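Local structure of catechol 1,2-dioxygenase (5TD3) at residues 73-76 against 77-81. The protein probably catalyses the intradiol ring cleavage of catechol to cis,cis-muconate with molecular oxygen, as a dimer that carries bound phospholipid. Residues are numbered along the deposited sequence; the frame is centred on the assembly and turned at random.
Sequences LNKL and GQDGE
Lys75 reaches along the last turn of helix 63-78 to Asp79, four residues on, and the two close a salt bridge. The lysine CB starts out pointing away from residues 77-81, with CG anti to the backbone N (chi1 177°); a bend at chi2 (68°) then turns the chain back. Lys75 CG comes within 3.7 Å of Asp79 OD2. Lys75 CD keeps the same distance, 3.7 Å, from Asp79 OD2. CE stays near both carboxylate oxygens, and a second bend, at chi4, brings Lys75 NZ to 2.8 Å from Asp79 OD2, on its syn lone pair. The backbone N of Ala218, at the start of helix 218-226, also bonds OD2, and the carbonyl of Gln216 just before that helix weakly bonds NZ.

Beyond the salt bridge the helix ends in a Schellman motif. Asp79 N still bonds Lys75 O, but Gly80 takes positive phi. Gly80 N bonds Gly77 O at 2.9 Å. Glu81 N closes the turn on Leu76 O at 3.1 Å, and the bond is almost straight. Leu76 packs against this turn, with Leu76 CD1 3.6 Å from Glu81 O and 4.0 Å from Glu81 CB. Glu81 is the N-cap residue of helix 82-88.

The turn thus links helices 63-78 and 82-88 in the N-terminal helical region, with helix 218-226 against Lys75 and Leu76 and its Thr219 OG1 hydrogen-bonded to the carboxylate OE1 of Glu81. Leu73 and Leu76 line the pocket of a bound phosphatidylethanolamine, and Asn74 OD1 bonds the backbone N of Ala82 of the second subunit, placing this helix end at both the lipid site and the dimer interface.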
loop_
_atom_site.group_PDB
_atom_site.type_symbol
_atom_site.label_atom_id
_atom_site.label_comp_id
_atom_site.label_asym_id
_atom_site.label_seq_id
_atom_site.Cartn_x
_atom_site.Cartn_y
_atom_site.Cartn_z
ATOM N N LEU A 73 -3.258 0.347 -4.099
ATOM C CA LEU A 73 -2.246 0.741 -3.117
ATOM C C LEU A 73 -1.738 2.153 -3.389
ATOM O O LEU A 73 -1.506 2.921 -2.443
ATOM C CB LEU A 73 -1.086 -0.254 -3.105
ATOM C CG LEU A 73 -1.364 -1.646 -2.516
ATOM C CD1 LEU A 73 -0.105 -2.485 -2.550
ATOM C CD2 LEU A 73 -1.871 -1.547 -1.087
ATOM N N ASN A 74 -1.569 2.524 -4.669
ATOM C CA ASN A 74 -1.196 3.903 -4.998
ATOM C C ASN A 74 -2.230 4.890 -4.466
ATOM O O ASN A 74 -1.882 5.891 -3.834
ATOM C CB ASN A 74 -1.020 4.082 -6.510
ATOM C CG ASN A 74 0.375 3.706 -6.979
ATOM O OD1 ASN A 74 1.351 3.838 -6.231
ATOM N ND2 ASN A 74 0.478 3.215 -8.216
ATOM N N LYS A 75 -3.513 4.615 -4.710
ATOM C CA LYS A 75 -4.576 5.504 -4.240
ATOM C C LYS A 75 -4.611 5.558 -2.720
ATOM O O LYS A 75 -4.804 6.630 -2.134
ATOM C CB LYS A 75 -5.934 5.034 -4.785
ATOM C CG LYS A 75 -7.154 5.849 -4.317
ATOM C CD LYS A 75 -7.165 7.283 -4.873
ATOM C CE LYS A 75 -8.572 7.929 -4.838
ATOM N NZ LYS A 75 -9.469 7.492 -3.710
ATOM N N LEU A 76 -4.453 4.401 -2.069
ATOM C CA LEU A 76 -4.501 4.350 -0.607
ATOM C C LEU A 76 -3.465 5.276 0.006
ATOM O O LEU A 76 -3.770 6.035 0.933
ATOM C CB LEU A 76 -4.286 2.918 -0.131
ATOM C CG LEU A 76 -4.272 2.654 1.368
ATOM C CD1 LEU A 76 -5.682 2.826 1.961
ATOM C CD2 LEU A 76 -3.756 1.236 1.548
ATOM N N GLY A 77 -2.230 5.212 -0.492
ATOM C CA GLY A 77 -1.173 6.058 0.043
ATOM C C GLY A 77 -1.322 7.510 -0.364
ATOM O O GLY A 77 -1.047 8.414 0.428
ATOM N N GLN A 78 -1.745 7.759 -1.605
ATOM C CA GLN A 78 -2.041 9.131 -2.010
ATOM C C GLN A 78 -3.077 9.765 -1.089
ATOM O O GLN A 78 -2.959 10.946 -0.726
ATOM C CB GLN A 78 -2.534 9.164 -3.460
ATOM C CG GLN A 78 -2.802 10.563 -3.998
ATOM C CD GLN A 78 -3.430 10.543 -5.384
ATOM O OE1 GLN A 78 -4.285 9.705 -5.685
ATOM N NE2 GLN A 78 -2.999 11.464 -6.238
ATOM N N ASP A 79 -4.093 8.999 -0.689
ATOM C CA ASP A 79 -5.093 9.493 0.253
ATOM C C ASP A 79 -4.586 9.543 1.689
ATOM O O ASP A 79 -5.311 10.041 2.555
ATOM C CB ASP A 79 -6.355 8.623 0.227
ATOM C CG ASP A 79 -7.153 8.776 -1.050
ATOM O OD1 ASP A 79 -6.939 9.771 -1.785
ATOM O OD2 ASP A 79 -8.006 7.898 -1.312
ATOM N N GLY A 80 -3.388 9.026 1.957
ATOM C CA GLY A 80 -2.904 8.972 3.328
ATOM C C GLY A 80 -3.773 8.153 4.254
ATOM O O GLY A 80 -3.875 8.485 5.439
ATOM N N GLU A 81 -4.402 7.079 3.747
ATOM C CA GLU A 81 -5.406 6.326 4.489
ATOM C C GLU A 81 -4.961 4.917 4.866
ATOM O O GLU A 81 -5.796 4.129 5.308
ATOM C CB GLU A 81 -6.714 6.243 3.689
ATOM C CG GLU A 81 -7.521 7.523 3.731
ATOM C CD GLU A 81 -8.921 7.355 3.173
ATOM O OE1 GLU A 81 -9.369 6.201 3.062
ATOM O OE2 GLU A 81 -9.575 8.375 2.872
#